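Local coordinates for diaminopimelate decarboxylase (Helicobacter pylori, PDB 2QGH), which probably catalyses the pyridoxal-5'-phosphate-dependent decarboxylation of meso-diaminopimelate to L-lysine, the last step of bacterial lysine biosynthesis, at residues P34-D39 and G289-Q294; R238-G243 and L272-I277; K391-A396 and R406-L411. All coordinates share one frame; numbering follows the deposited sequence.

Contact 1 (P34-D39 and G289-Q294); sequences PFYLYD and GELITQ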
loop_
_atom_site.group_PDB
_atom_site.type_symbol
_atom_site.label_atom_id
_atom_site.label_comp_id
_atom_site.label_asym_id
_atom_site.label_seq_id
_atom_site.Cartn_x
_atom_site.Cartn_y
_atom_site.Cartn_z
ATOM N N PRO A 34 2.391 -15.624 -8.486
ATOM C CA PRO A 34 1.590 -15.854 -7.278
ATOM C C PRO A 34 0.146 -15.444 -7.555
ATOM O O PRO A 34 -0.122 -14.659 -8.463
ATOM C CB PRO A 34 2.253 -14.943 -6.253
ATOM C CG PRO A 34 2.596 -13.727 -7.099
ATOM C CD PRO A 34 3.135 -14.348 -8.389
ATOM N N PHE A 35 -0.789 -15.984 -6.793
ATOM C CA PHE A 35 -2.173 -15.607 -6.994
ATOM C C PHE A 35 -3.005 -15.783 -5.746
ATOM O O PHE A 35 -2.584 -16.421 -4.788
ATOM C CB PHE A 35 -2.795 -16.401 -8.147
ATOM C CG PHE A 35 -2.684 -17.902 -8.004
ATOM C CD1 PHE A 35 -1.663 -18.602 -8.642
ATOM C CD2 PHE A 35 -3.631 -18.619 -7.277
ATOM C CE1 PHE A 35 -1.590 -19.997 -8.562
ATOM C CE2 PHE A 35 -3.567 -20.011 -7.193
ATOM C CZ PHE A 35 -2.544 -20.703 -7.838
ATOM N N TYR A 36 -4.179 -15.174 -5.746
ATOM C CA TYR A 36 -5.085 -15.310 -4.629
ATOM C C TYR A 36 -6.074 -16.426 -4.973
ATOM O O TYR A 36 -6.562 -16.501 -6.101
ATOM C CB TYR A 36 -5.831 -13.996 -4.399
ATOM C CG TYR A 36 -5.039 -12.964 -3.621
ATOM C CD1 TYR A 36 -4.901 -13.067 -2.240
ATOM C CD2 TYR A 36 -4.445 -11.877 -4.263
ATOM C CE1 TYR A 36 -4.197 -12.118 -1.510
ATOM C CE2 TYR A 36 -3.732 -10.918 -3.539
ATOM C CZ TYR A 36 -3.619 -11.046 -2.163
ATOM O OH TYR A 36 -2.951 -10.095 -1.430
ATOM N N LEU A 37 -6.348 -17.299 -4.008
ATOM C CA LEU A 37 -7.302 -18.395 -4.199
ATOM C C LEU A 37 -8.353 -18.330 -3.089
ATOM O O LEU A 37 -8.011 -18.323 -1.899
ATOM C CB LEU A 37 -6.588 -19.751 -4.149
ATOM C CG LEU A 37 -7.439 -21.001 -4.412
ATOM C CD1 LEU A 37 -8.024 -20.954 -5.815
ATOM C CD2 LEU A 37 -6.576 -22.245 -4.234
ATOM N N TYR A 38 -9.625 -18.286 -3.478
ATOM C CA TYR A 38 -10.714 -18.194 -2.508
ATOM C C TYR A 38 -11.649 -19.394 -2.469
ATOM O O TYR A 38 -12.199 -19.794 -3.497
ATOM C CB TYR A 38 -11.572 -16.954 -2.779
ATOM C CG TYR A 38 -10.818 -15.646 -2.756
ATOM C CD1 TYR A 38 -10.131 -15.189 -3.882
ATOM C CD2 TYR A 38 -10.771 -14.875 -1.595
ATOM C CE1 TYR A 38 -9.417 -13.994 -3.846
ATOM C CE2 TYR A 38 -10.061 -13.691 -1.549
ATOM C CZ TYR A 38 -9.385 -13.252 -2.673
ATOM O OH TYR A 38 -8.672 -12.079 -2.602
ATOM N N ASP A 39 -11.828 -19.957 -1.275
ATOM C CA ASP A 39 -12.751 -21.076 -1.081
ATOM C C ASP A 39 -14.066 -20.366 -0.792
ATOM O O ASP A 39 -14.297 -19.909 0.323
ATOM C CB ASP A 39 -12.362 -21.914 0.137
ATOM C CG ASP A 39 -13.193 -23.185 0.256
ATOM O OD1 ASP A 39 -14.375 -23.183 -0.163
ATOM O OD2 ASP A 39 -12.667 -24.188 0.778
ATOM N N GLY A 289 -9.657 -16.848 1.810
ATOM C CA GLY A 289 -8.625 -16.476 0.863
ATOM C C GLY A 289 -7.211 -16.834 1.259
ATOM O O GLY A 289 -6.814 -16.700 2.416
ATOM N N GLU A 290 -6.449 -17.304 0.279
ATOM C CA GLU A 290 -5.066 -17.666 0.510
ATOM C C GLU A 290 -4.161 -17.195 -0.616
ATOM O O GLU A 290 -4.557 -17.168 -1.782
ATOM C CB GLU A 290 -4.949 -19.173 0.714
ATOM C CG GLU A 290 -5.503 -19.580 2.065
ATOM C CD GLU A 290 -5.260 -21.028 2.409
ATOM O OE1 GLU A 290 -5.343 -21.365 3.613
ATOM O OE2 GLU A 290 -4.998 -21.825 1.481
ATOM N N LEU A 291 -2.954 -16.792 -0.244
ATOM C CA LEU A 291 -1.970 -16.310 -1.198
ATOM C C LEU A 291 -0.975 -17.422 -1.551
ATOM O O LEU A 291 -0.061 -17.736 -0.781
ATOM C CB LEU A 291 -1.240 -15.094 -0.616
ATOM C CG LEU A 291 -0.180 -14.384 -1.459
ATOM C CD1 LEU A 291 -0.646 -14.223 -2.901
ATOM C CD2 LEU A 291 0.111 -13.035 -0.826
ATOM N N ILE A 292 -1.182 -18.017 -2.722
ATOM C CA ILE A 292 -0.330 -19.088 -3.211
ATOM C C ILE A 292 0.826 -18.449 -3.965
ATOM O O ILE A 292 0.626 -17.721 -4.942
ATOM C CB ILE A 292 -1.101 -20.030 -4.175
ATOM C CG1 ILE A 292 -2.460 -20.414 -3.571
ATOM C CG2 ILE A 292 -0.265 -21.270 -4.468
ATOM C CD1 ILE A 292 -2.381 -21.024 -2.195
ATOM N N THR A 293 2.035 -18.740 -3.508
ATOM C CA THR A 293 3.238 -18.188 -4.090
ATOM C C THR A 293 4.297 -19.283 -4.209
ATOM O O THR A 293 4.371 -20.191 -3.373
ATOM C CB THR A 293 3.762 -17.056 -3.206
ATOM O OG1 THR A 293 5.003 -16.572 -3.720
ATOM C CG2 THR A 293 3.952 -17.549 -1.792
ATOM N N GLN A 294 5.120 -19.180 -5.247
ATOM C CA GLN A 294 6.169 -20.161 -5.510
ATOM C C GLN A 294 7.523 -19.737 -4.960
ATOM O O GLN A 294 7.817 -18.549 -4.861
ATOM C CB GLN A 294 6.271 -20.390 -7.023
ATOM C CG GLN A 294 7.477 -21.187 -7.462
ATOM C CD GLN A 294 7.513 -21.408 -8.961
ATOM O OE1 GLN A 294 8.492 -21.920 -9.495
ATOM N NE2 GLN A 294 6.440 -21.030 -9.646
#
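Ile292 presses its branched side chain against the flat ring of Phe35: CB sits over one ring face, 4.1 Å from the centroid of Phe35 and displaced toward its rim, while CG1 of Ile292 approaches CE2 of Phe35 to 3.8 Å. With chi1 of Phe35 at 55°, CG is wedged between the backbone N and the carbonyl carbon, and the ring end leans toward the partner strand. Phe28 of helix 24-30 packs against both residues. Leu37 and Glu290 share this face, and the carboxylate of Glu290, at the less buried end, forms a salt bridge with Arg329.

On the other face, Leu291 holds the methyl CD1 above the centre of the Tyr36 ring, 4.3 Å from its centroid and only 7° off the normal, a well-centred CH-pi contact. Tyrosine suits the place because its ring packs on leucine while OH reaches the backbone O of Asp315. Beside it, the Tyr38 ring passes close to the backbone of Gly289, with CD2 of Tyr38 3.6 Å from CA of Gly289; glycine lets ring and strand meet this closely.

Between the faces, Phe35 pairs with Ile292 and Leu37 with Glu290 as hydrogen-bonded pairs. The four N-H...O bonds are short, from 2.9 Å for Phe35 N to Ile292 O up to 3.0 Å for Ile292 N to Phe35 O. The strands run 148° apart, a twisted antiparallel pair. Strand 35-39 also bonds to strand 393-397 on its other edge, so this is the interior of the mixed beta-sheet of the beta domain that accompanies the barrel in fold-type III decarboxylases.

Contact 2 (R238-G243 and L272-I277); sequences RFFDVG and LDLTII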
loop_
_atom_site.group_PDB
_atom_site.type_symbol
_atom_site.label_atom_id
_atom_site.label_comp_id
_atom_site.label_asym_id
_atom_site.label_seq_id
_atom_site.Cartn_x
_atom_site.Cartn_y
_atom_site.Cartn_z
ATOM N N ARG A 238 -34.971 3.420 13.817
ATOM C CA ARG A 238 -35.456 2.143 13.307
ATOM C C ARG A 238 -34.326 1.118 13.259
ATOM O O ARG A 238 -34.580 -0.084 13.198
ATOM C CB ARG A 238 -36.048 2.331 11.900
ATOM C CG ARG A 238 -37.340 3.178 11.865
ATOM C CD ARG A 238 -38.599 2.288 11.924
ATOM N NE ARG A 238 -39.814 2.995 12.352
ATOM C CZ ARG A 238 -41.015 2.422 12.433
ATOM N NH1 ARG A 238 -41.167 1.148 12.107
ATOM N NH2 ARG A 238 -42.057 3.108 12.870
ATOM N N PHE A 239 -33.084 1.605 13.304
ATOM C CA PHE A 239 -31.896 0.748 13.244
ATOM C C PHE A 239 -30.870 1.014 14.354
ATOM O O PHE A 239 -30.737 2.135 14.856
ATOM C CB PHE A 239 -31.174 0.932 11.900
ATOM C CG PHE A 239 -32.046 0.728 10.694
ATOM C CD1 PHE A 239 -32.307 -0.547 10.212
ATOM C CD2 PHE A 239 -32.582 1.818 10.021
ATOM C CE1 PHE A 239 -33.087 -0.734 9.072
ATOM C CE2 PHE A 239 -33.360 1.641 8.882
ATOM C CZ PHE A 239 -33.611 0.358 8.407
ATOM N N PHE A 240 -30.130 -0.029 14.707
ATOM C CA PHE A 240 -29.078 0.050 15.714
ATOM C C PHE A 240 -27.891 -0.667 15.058
ATOM O O PHE A 240 -27.884 -1.899 14.937
ATOM C CB PHE A 240 -29.503 -0.682 16.993
ATOM C CG PHE A 240 -28.586 -0.435 18.171
ATOM C CD1 PHE A 240 -28.709 0.723 18.932
ATOM C CD2 PHE A 240 -27.599 -1.362 18.511
ATOM C CE1 PHE A 240 -27.870 0.960 20.015
ATOM C CE2 PHE A 240 -26.751 -1.137 19.594
ATOM C CZ PHE A 240 -26.888 0.028 20.348
ATOM N N ASP A 241 -26.896 0.101 14.631
ATOM C CA ASP A 241 -25.743 -0.461 13.945
ATOM C C ASP A 241 -24.501 -0.622 14.816
ATOM O O ASP A 241 -23.929 0.361 15.275
ATOM C CB ASP A 241 -25.404 0.418 12.744
ATOM C CG ASP A 241 -24.667 -0.332 11.666
ATOM O OD1 ASP A 241 -23.807 -1.171 12.004
ATOM O OD2 ASP A 241 -24.945 -0.071 10.479
ATOM N N VAL A 242 -24.067 -1.864 15.003
ATOM C CA VAL A 242 -22.895 -2.161 15.823
ATOM C C VAL A 242 -21.580 -2.233 15.039
ATOM O O VAL A 242 -20.523 -2.481 15.621
ATOM C CB VAL A 242 -23.068 -3.499 16.578
ATOM C CG1 VAL A 242 -24.345 -3.478 17.405
ATOM C CG2 VAL A 242 -23.086 -4.640 15.598
ATOM N N GLY A 243 -21.645 -2.009 13.727
ATOM C CA GLY A 243 -20.447 -2.070 12.904
ATOM C C GLY A 243 -19.888 -3.478 12.784
ATOM O O GLY A 243 -20.613 -4.462 12.947
ATOM N N LEU A 272 -35.341 -1.714 23.618
ATOM C CA LEU A 272 -35.220 -1.051 22.319
ATOM C C LEU A 272 -35.602 -1.970 21.164
ATOM O O LEU A 272 -34.839 -2.863 20.795
ATOM C CB LEU A 272 -33.791 -0.541 22.098
ATOM C CG LEU A 272 -33.318 0.658 22.922
ATOM C CD1 LEU A 272 -31.861 0.980 22.579
ATOM C CD2 LEU A 272 -34.210 1.858 22.631
ATOM N N ASP A 273 -36.784 -1.753 20.597
ATOM C CA ASP A 273 -37.230 -2.564 19.475
ATOM C C ASP A 273 -36.680 -1.938 18.193
ATOM O O ASP A 273 -37.328 -1.117 17.547
ATOM C CB ASP A 273 -38.758 -2.638 19.442
ATOM C CG ASP A 273 -39.276 -3.437 18.261
ATOM O OD1 ASP A 273 -38.463 -4.118 17.603
ATOM O OD2 ASP A 273 -40.495 -3.391 17.992
ATOM N N LEU A 274 -35.465 -2.336 17.840
ATOM C CA LEU A 274 -34.781 -1.814 16.663
ATOM C C LEU A 274 -34.171 -2.931 15.842
ATOM O O LEU A 274 -33.868 -4.001 16.367
ATOM C CB LEU A 274 -33.669 -0.860 17.089
ATOM C CG LEU A 274 -34.107 0.414 17.797
ATOM C CD1 LEU A 274 -32.900 1.170 18.320
ATOM C CD2 LEU A 274 -34.890 1.263 16.826
ATOM N N THR A 275 -33.994 -2.680 14.548
ATOM C CA THR A 275 -33.390 -3.666 13.666
ATOM C C THR A 275 -31.885 -3.565 13.874
ATOM O O THR A 275 -31.292 -2.501 13.683
ATOM C CB THR A 275 -33.714 -3.385 12.185
ATOM O OG1 THR A 275 -35.125 -3.514 11.969
ATOM C CG2 THR A 275 -32.963 -4.372 11.276
ATOM N N ILE A 276 -31.265 -4.664 14.278
ATOM C CA ILE A 276 -29.838 -4.634 14.503
ATOM C C ILE A 276 -29.091 -4.800 13.183
ATOM O O ILE A 276 -29.485 -5.584 12.321
ATOM C CB ILE A 276 -29.427 -5.710 15.575
ATOM C CG1 ILE A 276 -27.913 -5.941 15.573
ATOM C CG2 ILE A 276 -30.199 -6.998 15.351
ATOM C CD1 ILE A 276 -27.425 -6.840 14.468
ATOM N N ILE A 277 -28.034 -4.010 13.016
ATOM C CA ILE A 277 -27.211 -4.063 11.817
ATOM C C ILE A 277 -25.771 -4.368 12.201
ATOM O O ILE A 277 -25.223 -3.782 13.146
ATOM C CB ILE A 277 -27.198 -2.717 11.041
ATOM C CG1 ILE A 277 -28.584 -2.394 10.476
ATOM C CG2 ILE A 277 -26.189 -2.795 9.903
ATOM C CD1 ILE A 277 -28.613 -1.105 9.647
#
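Asp241 and Ile277 form the tight end of this parallel strand pair: CG2 of Ile277 lies only 3.0 Å from OD2 of Asp241, the two side chains crossing at a slant. Ile277 also sends CD1 to 3.8 Å from CD1 of Phe239, whose ring lies alongside Thr275, so CD1 of Ile277 lies between the aromatic ring and the Asp241 carboxylate. These four side chains share one face; Ile277 also packs on Leu60 and Cys62 of strand 59-64, the neighbouring strand, with which the barrel closes. Phe240 turns the other way, toward Val223 of helix 213-232, and its CB meets CD1 of Leu274 at 4.1 Å.

The opposite end is looser. Arg238 joins the pair by its backbone, its O accepting from Thr275 N at 3.0 Å, but its exposed side chain starts away from the partner segment.

Toward the C-terminal end of the pairing, Val242 N binds Ile277 O at 2.9 Å and Gly243 N binds OD1 of Asp241, also at 2.9 Å. This last bond closes an Asx turn. It anchors the carboxylate, whose OD2 lies near that of Glu279, and bends the chain into Gly243, whose positive phi suits a residue without CB; Asp241 thus probably helps set the turn that leads to the cofactor-binding Gly244 and Gly245.

Contact 3 (K391-A396 and R406-L411); sequences KLLELA and RKREAL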
loop_
_atom_site.group_PDB
_atom_site.type_symbol
_atom_site.label_atom_id
_atom_site.label_comp_id
_atom_site.label_asym_id
_atom_site.label_seq_id
_atom_site.Cartn_x
_atom_site.Cartn_y
_atom_site.Cartn_z
ATOM N N LYS A 391 -0.933 -6.359 -10.641
ATOM C CA LYS A 391 -1.821 -6.942 -9.639
ATOM C C LYS A 391 -2.056 -8.401 -9.980
ATOM O O LYS A 391 -2.203 -8.755 -11.141
ATOM C CB LYS A 391 -3.160 -6.208 -9.595
ATOM C CG LYS A 391 -3.045 -4.797 -9.066
ATOM C CD LYS A 391 -4.342 -4.312 -8.449
ATOM C CE LYS A 391 -4.077 -3.104 -7.570
ATOM N NZ LYS A 391 -5.275 -2.683 -6.768
ATOM N N LEU A 392 -2.112 -9.240 -8.958
ATOM C CA LEU A 392 -2.287 -10.673 -9.134
ATOM C C LEU A 392 -3.617 -11.194 -9.695
ATOM O O LEU A 392 -4.643 -10.497 -9.730
ATOM C CB LEU A 392 -2.018 -11.369 -7.797
ATOM C CG LEU A 392 -0.749 -10.920 -7.076
ATOM C CD1 LEU A 392 -0.596 -11.680 -5.757
ATOM C CD2 LEU A 392 0.446 -11.146 -7.991
ATOM N N LEU A 393 -3.555 -12.449 -10.126
ATOM C CA LEU A 393 -4.677 -13.213 -10.656
ATOM C C LEU A 393 -5.451 -13.703 -9.431
ATOM O O LEU A 393 -4.859 -14.154 -8.452
ATOM C CB LEU A 393 -4.138 -14.424 -11.432
ATOM C CG LEU A 393 -5.039 -15.642 -11.683
ATOM C CD1 LEU A 393 -5.942 -15.381 -12.876
ATOM C CD2 LEU A 393 -4.174 -16.884 -11.943
ATOM N N GLU A 394 -6.770 -13.613 -9.476
ATOM C CA GLU A 394 -7.569 -14.072 -8.358
ATOM C C GLU A 394 -8.480 -15.191 -8.830
ATOM O O GLU A 394 -9.235 -15.022 -9.780
ATOM C CB GLU A 394 -8.382 -12.912 -7.763
ATOM C CG GLU A 394 -7.557 -11.991 -6.876
ATOM C CD GLU A 394 -8.398 -10.955 -6.138
ATOM O OE1 GLU A 394 -8.948 -10.042 -6.787
ATOM O OE2 GLU A 394 -8.513 -11.055 -4.900
ATOM N N LEU A 395 -8.384 -16.339 -8.159
ATOM C CA LEU A 395 -9.174 -17.519 -8.501
ATOM C C LEU A 395 -10.152 -17.900 -7.401
ATOM O O LEU A 395 -9.888 -17.681 -6.220
ATOM C CB LEU A 395 -8.243 -18.708 -8.761
ATOM C CG LEU A 395 -7.303 -18.582 -9.958
ATOM C CD1 LEU A 395 -6.244 -19.678 -9.915
ATOM C CD2 LEU A 395 -8.124 -18.656 -11.234
ATOM N N ALA A 396 -11.275 -18.490 -7.793
ATOM C CA ALA A 396 -12.276 -18.912 -6.823
ATOM C C ALA A 396 -12.603 -20.387 -6.987
ATOM O O ALA A 396 -12.518 -20.938 -8.082
ATOM C CB ALA A 396 -13.550 -18.077 -6.970
ATOM N N ARG A 406 -10.631 -12.609 -11.206
ATOM C CA ARG A 406 -9.900 -11.377 -11.527
ATOM C C ARG A 406 -8.693 -11.753 -12.373
ATOM O O ARG A 406 -7.766 -12.411 -11.906
ATOM C CB ARG A 406 -9.414 -10.605 -10.298
ATOM C CG ARG A 406 -8.798 -9.264 -10.712
ATOM C CD ARG A 406 -8.282 -8.425 -9.549
ATOM N NE ARG A 406 -7.037 -8.954 -8.995
ATOM C CZ ARG A 406 -6.340 -8.363 -8.026
ATOM N NH1 ARG A 406 -6.767 -7.217 -7.497
ATOM N NH2 ARG A 406 -5.214 -8.914 -7.582
ATOM N N LYS A 407 -8.705 -11.341 -13.627
ATOM C CA LYS A 407 -7.595 -11.667 -14.497
ATOM C C LYS A 407 -6.342 -10.949 -14.018
ATOM O O LYS A 407 -6.421 -9.862 -13.455
ATOM C CB LYS A 407 -7.919 -11.263 -15.934
ATOM C CG LYS A 407 -6.848 -11.656 -16.946
ATOM C CD LYS A 407 -6.753 -13.178 -17.100
ATOM C CE LYS A 407 -6.040 -13.898 -15.940
ATOM N NZ LYS A 407 -4.562 -13.698 -15.880
ATOM N N ARG A 408 -5.183 -11.565 -14.223
ATOM C CA ARG A 408 -3.940 -10.928 -13.814
ATOM C C ARG A 408 -3.686 -9.722 -14.709
ATOM O O ARG A 408 -4.063 -9.707 -15.879
ATOM C CB ARG A 408 -2.763 -11.887 -13.924
ATOM C CG ARG A 408 -1.503 -11.348 -13.255
ATOM C CD ARG A 408 -0.285 -12.163 -13.621
ATOM N NE ARG A 408 -0.508 -13.585 -13.381
ATOM C CZ ARG A 408 -0.608 -14.157 -12.181
ATOM N NH1 ARG A 408 -0.503 -13.440 -11.061
ATOM N NH2 ARG A 408 -0.823 -15.467 -12.109
ATOM N N GLU A 409 -3.043 -8.707 -14.150
ATOM C CA GLU A 409 -2.744 -7.493 -14.894
ATOM C C GLU A 409 -1.561 -7.685 -15.852
ATOM O O GLU A 409 -0.557 -8.319 -15.506
ATOM C CB GLU A 409 -2.423 -6.387 -13.900
ATOM C CG GLU A 409 -3.154 -5.088 -14.129
ATOM C CD GLU A 409 -3.137 -4.234 -12.881
ATOM O OE1 GLU A 409 -2.104 -4.264 -12.174
ATOM O OE2 GLU A 409 -4.144 -3.538 -12.611
ATOM N N ALA A 410 -1.679 -7.147 -17.063
ATOM C CA ALA A 410 -0.587 -7.240 -18.027
ATOM C C ALA A 410 0.418 -6.143 -17.679
ATOM O O ALA A 410 0.061 -5.135 -17.066
ATOM C CB ALA A 410 -1.108 -7.046 -19.449
ATOM N N LEU A 411 1.674 -6.349 -18.063
ATOM C CA LEU A 411 2.730 -5.381 -17.797
ATOM C C LEU A 411 2.336 -4.014 -18.341
ATOM O O LEU A 411 2.604 -2.984 -17.721
ATOM C CB LEU A 411 4.031 -5.850 -18.450
ATOM C CG LEU A 411 5.259 -6.053 -17.562
ATOM C CD1 LEU A 411 4.876 -6.656 -16.229
ATOM C CD2 LEU A 411 6.234 -6.955 -18.288
HETATM O O HOH W 1 -2.707 -8.141 -6.085
HETATM O O HOH W 2 -5.493 -7.908 -11.484
#
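Arg406 runs straight through its first two torsions, CG opposite the backbone N (chi1 -174°), then bends at chi3 (74°), which swings the guanidinium back over the chain to Leu392. This happens at the base of a beta-hairpin, strands 393-397 and 402-406, where the second strand passes into a loop. Two nitrogens grip one oxygen: NE of Arg406 lies 2.9 Å and NH2 2.7 Å from O of Leu392, a side-on hold in which both bonds are bent. The guanidinium is sandwiched, with CB of Lys391 over one face and OE1 of Glu394 over the other. OE1 of Glu394 is 3.1 Å from NE of Arg406, but above the plane, so this salt bridge works by charge rather than by a directed N-H. OE2 of Glu394 turns to Tyr38 and to the hydroxyl of Ser380.

The hairpin closes with the hydrogen-bonded pair Glu394 and Arg406, Glu394 N donating to Arg406 O at 2.9 Å. Further along, Glu409 pairs with the backbone of Lys391: its N binds Lys391 O, while its OE1 takes Lys391 N at 2.8 Å from above the carboxylate plane. OE1 also accepts from Gln385 NE2, and Lys391 NZ reaches Gln385 of the second subunit. Arg408 bends at chi3 (-52°) to lay its guanidinium on CB of Leu393, its NH1 bonding to O of Pro34; the guanidinium face, a poor hydrogen-bonder, packs on hydrocarbon while NH1 donates. Beside the first arginine, a water in its guanidinium plane accepts from NH2 of Arg406 at 3.0 Å and from N of Leu392 at 3.1 Å.

Contacts 1 and 3 belong to one sheet, their centres 11 Å apart: strand 35-39 lies between strands 289-299 and 393-397. They are joined by Tyr36 O to Leu395 N at 2.8 Å and by Tyr38 OH to Glu394 OE2 at 2.5 Å, both probable hydrogen bonds. Contact 2 joins the last two strands of the parallel barrel, on the opposite side of the chain's centre, its centre 36 Å from that of contact 1 and 38 Å from that of contact 3. Gly243 is about 4 Å from pyridoxal-5'-phosphate, against about 13 Å for the Tyr38 side chain; from a bound lysine, Gly243 is about 9 Å, Tyr36 about 11 Å and Lys391 about 14 Å. Contact 3 also reaches the second subunit.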